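Local coordinates for protein alpha-1,3-glucanase (Bacillus circulans, PDB 5ZRU) that hydrolyses alpha-1,3-glucan, this chain being the catalytic unit of a larger, probably carbohydrate-binding enzyme of glycoside hydrolase family 87, at residues A[371-377]-A[402-408]; A[193-197]-A[224-228]; A[31-37]-A[52-58]. All coordinates share one frame; numbering follows the deposited sequence.

Interaction 1: residues A[371-377]-A[402-408]; sequences RNNGDDG and ENNWRAA. With CA (calcium ion), chain J.
R371, its CG trans to the backbone N (chi1 -174°) and its chain kinked at chi3, runs beside E402 and turns the flank of its guanidinium to that carboxylate. R371 NE and NH2 both close on one oxygen, E402 OE1, NE from 2.9 Å. OE1 lies in the guanidinium plane; NE meets it from above the carboxylate plane, NH2 on its syn lone pair. R371 also pairs with E139 and E172, and E402 with R20, all from the N-terminal beta-sandwich domain, which lies against these turns. Just beyond, N372 N donates to E402 O (2.9 Å). W405 chi1 of 43° sets CG between its backbone N and carbonyl carbon and swings the indole across the turn: NE1 gives N372 O a weak bond at the ring edge, while N373 O and G374 CA lie over one ring face. W405 N donates to N373 O (3.1 Å) almost straight, at 175°. F135 of strand 132-144, in the same N-terminal domain, stacks on the indole. N404 ND2 reaches D375 O (2.8 Å) from above the carbonyl plane. D376 OD1 receives A408 N (3.0 Å), and D376 OD2 pairs with R435. D375 OD1 takes D376 N on its anti lone pair and binds calcium at 2.6 Å, together with D352; D375 OD2 lies over a face of the R406 guanidinium, opposite charges too far apart for a salt bridge and with no N-H aimed at the oxygen. Turns stacked like this after parallel strands 369-371 and 400-402 are characteristic of successive coils of a parallel beta-helix, here bearing a calcium site.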
# COMPACT_ATOMS: atom_id res chain seq x y z
N ARG A 371 -1.61 2.05 1.04
CA ARG A 371 -1.27 3.44 0.74
C ARG A 371 0.24 3.68 0.76
O ARG A 371 0.92 3.26 1.70
CB ARG A 371 -1.95 4.40 1.72
CG ARG A 371 -1.75 5.87 1.37
CD ARG A 371 -2.40 6.80 2.41
NE ARG A 371 -3.84 6.67 2.47
CZ ARG A 371 -4.59 6.96 3.53
NH1 ARG A 371 -4.04 7.38 4.67
NH2 ARG A 371 -5.90 6.79 3.47
N ASN A 372 0.75 4.36 -0.27
CA ASN A 372 2.09 4.95 -0.24
C ASN A 372 3.19 3.89 -0.16
O ASN A 372 4.18 4.06 0.54
CB ASN A 372 2.23 5.95 0.92
CG ASN A 372 3.34 6.97 0.70
OD1 ASN A 372 3.48 7.54 -0.39
ND2 ASN A 372 4.12 7.22 1.74
N ASN A 373 3.02 2.80 -0.91
CA ASN A 373 4.00 1.72 -0.92
C ASN A 373 4.92 1.82 -2.13
O ASN A 373 4.59 2.42 -3.15
CB ASN A 373 3.28 0.36 -0.90
CG ASN A 373 2.52 0.14 0.40
OD1 ASN A 373 3.12 0.05 1.46
ND2 ASN A 373 1.18 0.07 0.32
N GLY A 374 6.10 1.21 -2.00
CA GLY A 374 7.18 1.39 -2.96
C GLY A 374 7.36 0.30 -3.99
O GLY A 374 8.45 0.14 -4.56
N ASP A 375 6.29 -0.45 -4.24
CA ASP A 375 6.21 -1.45 -5.30
C ASP A 375 4.73 -1.75 -5.45
O ASP A 375 3.89 -0.99 -4.94
CB ASP A 375 7.11 -2.66 -4.97
CG ASP A 375 7.69 -3.33 -6.21
OD1 ASP A 375 6.91 -3.73 -7.10
OD2 ASP A 375 8.92 -3.48 -6.29
N ASP A 376 4.38 -2.84 -6.12
CA ASP A 376 2.95 -3.12 -6.33
C ASP A 376 2.21 -3.13 -5.00
O ASP A 376 2.66 -3.73 -4.02
CB ASP A 376 2.76 -4.47 -7.02
CG ASP A 376 3.34 -4.49 -8.41
OD1 ASP A 376 2.88 -3.70 -9.26
OD2 ASP A 376 4.27 -5.29 -8.65
N GLY A 377 1.06 -2.45 -4.97
CA GLY A 377 0.27 -2.38 -3.74
C GLY A 377 -0.18 -3.77 -3.32
O GLY A 377 0.09 -4.22 -2.21
N GLU A 402 -3.98 3.89 -2.63
CA GLU A 402 -3.66 5.29 -2.85
C GLU A 402 -2.15 5.53 -2.79
O GLU A 402 -1.44 4.88 -2.02
CB GLU A 402 -4.33 6.18 -1.80
CG GLU A 402 -5.87 6.17 -1.84
CD GLU A 402 -6.48 6.66 -0.54
OE1 GLU A 402 -6.01 6.23 0.54
OE2 GLU A 402 -7.42 7.48 -0.59
N ASN A 403 -1.68 6.47 -3.61
CA ASN A 403 -0.35 7.07 -3.49
C ASN A 403 0.79 6.07 -3.71
O ASN A 403 1.89 6.27 -3.20
CB ASN A 403 -0.16 7.78 -2.15
CG ASN A 403 -1.18 8.87 -1.91
OD1 ASN A 403 -2.02 8.75 -1.01
ND2 ASN A 403 -1.14 9.92 -2.72
N ASN A 404 0.53 4.99 -4.45
CA ASN A 404 1.61 4.10 -4.87
C ASN A 404 2.69 4.92 -5.57
O ASN A 404 2.37 5.79 -6.38
CB ASN A 404 1.07 3.04 -5.83
CG ASN A 404 1.48 1.65 -5.45
OD1 ASN A 404 0.89 1.07 -4.56
ND2 ASN A 404 2.49 1.12 -6.12
N TRP A 405 3.96 4.70 -5.22
CA TRP A 405 5.04 5.46 -5.86
C TRP A 405 5.97 4.59 -6.69
O TRP A 405 7.03 5.06 -7.13
CB TRP A 405 5.83 6.29 -4.85
CG TRP A 405 6.20 5.64 -3.54
CD1 TRP A 405 5.44 5.59 -2.40
CD2 TRP A 405 7.43 4.99 -3.22
NE1 TRP A 405 6.12 4.95 -1.40
CE2 TRP A 405 7.35 4.57 -1.87
CE3 TRP A 405 8.60 4.72 -3.94
CZ2 TRP A 405 8.38 3.87 -1.24
CZ3 TRP A 405 9.64 4.04 -3.30
CH2 TRP A 405 9.52 3.62 -1.97
N ARG A 406 5.62 3.33 -6.91
CA ARG A 406 6.34 2.50 -7.86
C ARG A 406 5.41 1.40 -8.34
O ARG A 406 4.61 0.88 -7.56
CB ARG A 406 7.60 1.89 -7.24
CG ARG A 406 8.34 0.95 -8.18
CD ARG A 406 9.60 0.40 -7.56
NE ARG A 406 10.31 -0.44 -8.52
CZ ARG A 406 11.50 -0.98 -8.30
NH1 ARG A 406 12.11 -0.77 -7.14
NH2 ARG A 406 12.07 -1.74 -9.23
N ALA A 407 5.51 1.06 -9.62
CA ALA A 407 4.78 -0.08 -10.20
C ALA A 407 3.28 0.22 -10.12
O ALA A 407 2.86 1.34 -10.45
CB ALA A 407 5.22 -1.39 -9.55
N ALA A 408 2.44 -0.73 -9.71
CA ALA A 408 0.99 -0.58 -9.87
C ALA A 408 0.26 -0.79 -8.55
O ALA A 408 0.75 -1.44 -7.63
CB ALA A 408 0.45 -1.56 -10.91
CA CA J . 7.12 -6.06 -5.99
O HOH W 1 0.11 1.59 -2.04
O HOH W 2 11.24 0.31 -4.52
O HOH W 3 9.09 -6.24 -4.84
O HOH W 4 5.43 -6.76 -6.93
O HOH W 5 8.29 -6.02 -7.81
O HOH W 6 8.19 -8.08 -5.85

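Interaction 2: residues A[193-197]-A[224-228]; sequences GAVAN and AGTFH. With CA (calcium ion), chain H; PE5 (3,6,9,12,15,18,21,24-octaoxahexacosan-1-ol), chain C.
The F227 ring packs against A194 to A196 and carries most of the apolar contact. A196 CA stands over one face, offset toward the rim, with A196 CB 3.7 Å from F227 CZ. From an oblique direction A194 CB comes to 3.9 Å from F227 CE1, so the two alanine methyls meet different parts of the ring. F227 CG lies trans to its own carbonyl carbon, beside the backbone N (chi1 -61°), a setting that turns the ring from its strand toward the loop. With an alanine here the ring would be gone, and A194 and A196 would probably lose their apolar partner, leaving a gap beside the calcium ligand V195. Farther along, the side chains of N197 and T226 cross at about a right angle, and N197 bonds T226 twice, once by backbone and once by side chain. N197 N donates to T226 O (2.9 Å), nearly straight at 170°, while N197 OD1 accepts T226 N (2.8 Å) from a donor tilted 35° out of the amide carbonyl plane. Between these polar and apolar halves A196 CB packs on G225 CA, 3.7 Å away, where any side chain on G225 would collide with it. T226 OG1 and the terminal oxygen O52 of the bound polyether share a weak hydrogen bond. T226 O, which already accepts N197 N, also accepts a bond from water 7, which touches H228 ND1 and binds calcium. V195 O coordinates the same ion at 2.4 Å, and D198, Q200 and D202 supply further ligands; D202 also accepts H228 N. The contact thus fastens the loop before helix 203-216 to strand 225-229, beside a calcium site to which V195 O contributes, near the start of the parallel beta-helix.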
# COMPACT_ATOMS: atom_id res chain seq x y z
N GLY A 193 6.58 -11.42 31.46
CA GLY A 193 7.58 -10.41 31.73
C GLY A 193 7.55 -9.21 30.82
O GLY A 193 8.30 -8.26 31.06
N ALA A 194 6.74 -9.22 29.76
CA ALA A 194 6.66 -8.04 28.91
C ALA A 194 6.08 -6.88 29.70
O ALA A 194 5.17 -7.05 30.52
CB ALA A 194 5.80 -8.31 27.68
N VAL A 195 6.61 -5.68 29.45
CA VAL A 195 6.13 -4.46 30.09
C VAL A 195 5.90 -3.42 29.01
O VAL A 195 6.80 -3.15 28.21
CB VAL A 195 7.12 -3.93 31.15
CG1 VAL A 195 6.61 -2.64 31.77
CG2 VAL A 195 7.37 -4.98 32.24
N ALA A 196 4.70 -2.84 28.98
CA ALA A 196 4.41 -1.79 28.01
C ALA A 196 5.09 -0.48 28.39
O ALA A 196 5.25 -0.16 29.57
CB ALA A 196 2.89 -1.57 27.92
N ASN A 197 5.51 0.28 27.38
CA ASN A 197 5.82 1.70 27.49
C ASN A 197 7.07 2.00 28.30
O ASN A 197 7.25 3.14 28.76
CB ASN A 197 4.63 2.48 28.07
CG ASN A 197 3.35 2.30 27.27
OD1 ASN A 197 3.39 2.07 26.07
ND2 ASN A 197 2.21 2.40 27.94
N ALA A 224 -2.91 -3.32 25.83
CA ALA A 224 -2.62 -1.98 25.35
C ALA A 224 -1.22 -1.55 25.76
O ALA A 224 -0.74 -1.88 26.85
CB ALA A 224 -3.64 -0.98 25.90
N GLY A 225 -0.56 -0.79 24.89
CA GLY A 225 0.75 -0.25 25.16
C GLY A 225 1.71 -0.53 24.03
O GLY A 225 1.41 -1.23 23.06
N THR A 226 2.90 0.05 24.16
CA THR A 226 3.97 -0.14 23.19
C THR A 226 4.95 -1.18 23.72
O THR A 226 5.48 -1.05 24.83
CB THR A 226 4.70 1.17 22.91
OG1 THR A 226 3.79 2.11 22.32
CG2 THR A 226 5.87 0.93 21.94
N PHE A 227 5.19 -2.21 22.91
CA PHE A 227 6.14 -3.26 23.21
C PHE A 227 7.27 -3.21 22.19
O PHE A 227 7.03 -2.95 21.00
CB PHE A 227 5.45 -4.62 23.21
CG PHE A 227 4.38 -4.71 24.24
CD1 PHE A 227 4.67 -5.18 25.51
CD2 PHE A 227 3.09 -4.28 23.95
CE1 PHE A 227 3.67 -5.25 26.47
CE2 PHE A 227 2.10 -4.33 24.91
CZ PHE A 227 2.39 -4.83 26.17
N HIS A 228 8.49 -3.45 22.65
CA HIS A 228 9.69 -3.27 21.83
C HIS A 228 10.33 -4.62 21.56
O HIS A 228 10.63 -5.37 22.50
CB HIS A 228 10.68 -2.32 22.52
CG HIS A 228 10.18 -0.90 22.60
ND1 HIS A 228 9.42 -0.44 23.65
CD2 HIS A 228 10.33 0.14 21.75
CE1 HIS A 228 9.13 0.84 23.45
NE2 HIS A 228 9.67 1.21 22.30
CA CA H . 8.94 -3.30 27.24
C48 PE5 C . 12.59 3.04 16.91
C50 PE5 C . 12.50 3.52 15.46
O1 PE5 C . 13.09 4.79 15.34
C1 PE5 C . 13.12 5.31 14.04
C2 PE5 C . 13.60 6.76 14.04
O2 PE5 C . 12.67 7.56 14.72
C3 PE5 C . 13.05 8.89 14.92
C4 PE5 C . 11.96 9.62 15.73
O3 PE5 C . 10.73 9.52 15.07
C5 PE5 C . 9.65 10.21 15.64
C6 PE5 C . 8.41 9.31 15.73
O4 PE5 C . 7.63 9.36 14.57
C7 PE5 C . 7.09 8.14 14.13
C8 PE5 C . 6.33 7.45 15.27
O5 PE5 C . 6.12 6.11 14.94
C9 PE5 C . 5.67 5.31 16.00
C10 PE5 C . 4.19 5.02 15.80
O6 PE5 C . 3.48 5.39 16.94
C11 PE5 C . 2.11 5.62 16.74
C12 PE5 C . 1.51 6.29 17.96
O7 PE5 C . 0.54 5.42 18.47
C13 PE5 C . -0.63 6.04 18.93
C14 PE5 C . -1.26 5.12 19.97
O8 PE5 C . -0.23 4.51 20.70
C15 PE5 C . -0.64 3.58 21.67
C16 PE5 C . -0.22 4.07 23.06
O52 PE5 C . 0.86 3.33 23.55
O HOH W 7 8.16 -1.37 25.78
O HOH W 8 9.94 -4.33 29.25

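Interaction 3: residues A[31-37]-A[52-58]; sequences GATLQSA and QRYIALP. With CA (calcium ion), chain M.
T33 and A56 face each other in a hydrogen-bonded antiparallel pair, A56 N reaching T33 O at 2.8 Å and T33 N returning a bond to A56 O. Q35 and Y54 form the next such pair: Q35 N points at Y54 O (2.8 Å) almost straight, at 175°, and Y54 N answers to Q35 O. A37 N to Q52 O (2.9 Å) continues the ladder by one more bond. Within one strand T33 OG1 donates to Q35 OE1 (2.7 Å), in the amide plane and on a lone pair, which probably restrains the rotation of that amide. At the other strand R53 O binds calcium at 2.3 Å, with D22, T23, S50 and D169 completing the protein ligands. Strand 33-36 pairs with strand 53-57, whose far side joins strand 166-174, in an antiparallel sheet of the beta-sandwich domain that belongs to the galactose-binding-like clan; their N-to-C directions are 138° apart, a twisted antiparallel pair. On the face with Q35, Y54 and A56, the tyrosine CG is wedged between its backbone N and carbonyl carbon (chi1 72°), turning the ring toward strand 33-36 so that Q35 CB rests over its face, a CH-pi contact with CB 3.9 Å from the Y54 ring centroid. Q35 CG meanwhile packs on A56 CB, and F137 meets the tyrosine edge-to-face. Water 9 sits 2.6 Å from Y54 OH and accepts a weak bond from Q35 NE2. On the face with L34 and R53 the two side chains cross, L34 CD1 lying over a face of the R53 guanidinium, 3.8 Å from CZ, while R53 NH2 is held by a salt bridge to D24. Near the end of the ladder A32 CB touches both I55 CG2 and L57 CD2.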
# COMPACT_ATOMS: atom_id res chain seq x y z
N GLY A 31 2.01 32.06 6.84
CA GLY A 31 3.10 31.71 5.95
C GLY A 31 2.92 30.42 5.19
O GLY A 31 3.76 30.10 4.33
N ALA A 32 1.86 29.66 5.48
CA ALA A 32 1.61 28.42 4.75
C ALA A 32 1.25 28.73 3.30
O ALA A 32 0.65 29.76 3.00
CB ALA A 32 0.46 27.64 5.41
N THR A 33 1.66 27.84 2.39
CA THR A 33 1.37 28.01 0.97
C THR A 33 0.82 26.71 0.39
O THR A 33 1.05 25.62 0.92
CB THR A 33 2.61 28.44 0.18
OG1 THR A 33 3.60 27.41 0.22
CG2 THR A 33 3.20 29.73 0.75
N LEU A 34 0.09 26.84 -0.71
CA LEU A 34 -0.41 25.69 -1.46
C LEU A 34 0.65 25.28 -2.48
O LEU A 34 1.08 26.10 -3.30
CB LEU A 34 -1.73 26.04 -2.15
CG LEU A 34 -2.62 25.00 -2.84
CD1 LEU A 34 -2.01 24.39 -4.09
CD2 LEU A 34 -3.01 23.91 -1.86
N GLN A 35 1.09 24.03 -2.43
CA GLN A 35 2.07 23.50 -3.37
C GLN A 35 1.35 22.50 -4.26
O GLN A 35 0.64 21.63 -3.75
CB GLN A 35 3.23 22.81 -2.65
CG GLN A 35 3.94 23.69 -1.66
CD GLN A 35 4.67 24.83 -2.33
OE1 GLN A 35 4.50 25.99 -1.95
NE2 GLN A 35 5.48 24.51 -3.32
N SER A 36 1.55 22.61 -5.57
CA SER A 36 0.80 21.75 -6.48
C SER A 36 1.68 21.30 -7.64
O SER A 36 2.65 21.98 -8.00
CB SER A 36 -0.46 22.46 -7.01
OG SER A 36 -0.12 23.63 -7.72
N ALA A 37 1.32 20.16 -8.21
CA ALA A 37 2.02 19.58 -9.35
C ALA A 37 0.98 19.11 -10.35
O ALA A 37 0.83 17.91 -10.61
CB ALA A 37 2.94 18.43 -8.92
N GLN A 52 -2.21 15.77 -5.98
CA GLN A 52 -1.03 16.54 -6.39
C GLN A 52 -1.03 17.95 -5.79
O GLN A 52 -0.60 18.92 -6.42
CB GLN A 52 -0.92 16.59 -7.92
CG GLN A 52 -0.81 15.19 -8.55
CD GLN A 52 -2.16 14.49 -8.66
OE1 GLN A 52 -3.15 15.08 -9.12
NE2 GLN A 52 -2.21 13.24 -8.23
N ARG A 53 -1.50 18.06 -4.55
CA ARG A 53 -1.59 19.33 -3.84
C ARG A 53 -1.37 19.09 -2.36
O ARG A 53 -1.92 18.14 -1.81
CB ARG A 53 -2.97 19.98 -4.04
CG ARG A 53 -3.27 20.42 -5.46
CD ARG A 53 -4.76 20.54 -5.68
NE ARG A 53 -5.33 21.68 -4.97
CZ ARG A 53 -5.27 22.94 -5.42
NH1 ARG A 53 -4.67 23.21 -6.57
NH2 ARG A 53 -5.82 23.92 -4.72
N TYR A 54 -0.57 19.94 -1.71
CA TYR A 54 -0.45 19.87 -0.26
C TYR A 54 -0.14 21.27 0.27
O TYR A 54 0.11 22.20 -0.50
CB TYR A 54 0.63 18.86 0.18
CG TYR A 54 2.07 19.29 -0.08
CD1 TYR A 54 2.65 19.14 -1.34
CD2 TYR A 54 2.85 19.82 0.95
CE1 TYR A 54 3.99 19.50 -1.57
CE2 TYR A 54 4.18 20.19 0.73
CZ TYR A 54 4.74 20.03 -0.53
OH TYR A 54 6.06 20.39 -0.74
N ILE A 55 -0.19 21.40 1.59
CA ILE A 55 0.08 22.68 2.26
C ILE A 55 1.50 22.65 2.80
O ILE A 55 1.85 21.80 3.63
CB ILE A 55 -0.93 22.96 3.39
CG1 ILE A 55 -2.35 22.97 2.83
CG2 ILE A 55 -0.61 24.29 4.07
CD1 ILE A 55 -3.31 22.17 3.68
N ALA A 56 2.33 23.57 2.33
CA ALA A 56 3.67 23.73 2.86
C ALA A 56 3.64 24.64 4.08
O ALA A 56 2.98 25.69 4.07
CB ALA A 56 4.61 24.29 1.80
N LEU A 57 4.34 24.22 5.14
CA LEU A 57 4.56 24.99 6.36
C LEU A 57 6.04 25.35 6.44
O LEU A 57 6.83 24.66 7.10
CB LEU A 57 4.12 24.19 7.59
CG LEU A 57 2.73 23.55 7.50
CD1 LEU A 57 2.41 22.75 8.76
CD2 LEU A 57 1.67 24.61 7.25
N PRO A 58 6.47 26.41 5.75
CA PRO A 58 7.90 26.67 5.62
C PRO A 58 8.53 27.32 6.83
O PRO A 58 9.75 27.22 7.00
CB PRO A 58 8.00 27.60 4.40
CG PRO A 58 6.64 27.61 3.78
CD PRO A 58 5.67 27.28 4.86
CA CA M . -3.67 16.79 -1.10
O HOH W 9 7.14 21.79 -2.62
O HOH W 10 -5.76 17.44 -2.25

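Overall arrangement
Along the chain the contacts follow one another without nesting: interaction 3, then interaction 2, then interaction 1. Interaction 3 belongs to the N-terminal beta-sandwich domain, the other two to the parallel beta-helix, interaction 2 at its first coils and interaction 1 near the centre of the chain. Centres of interactions 1 and 3 are 22 Å apart, and their nearest atoms about 7 Å, without touching. Strand 132-144, of the same domain as interaction 3, packs on the turns of 371-377 and 402-408. Interaction 2 is remote, its centre 32 Å from interaction 1 and 38 Å from interaction 3. Each holds a separate calcium ion, so metal ions bind in both domains.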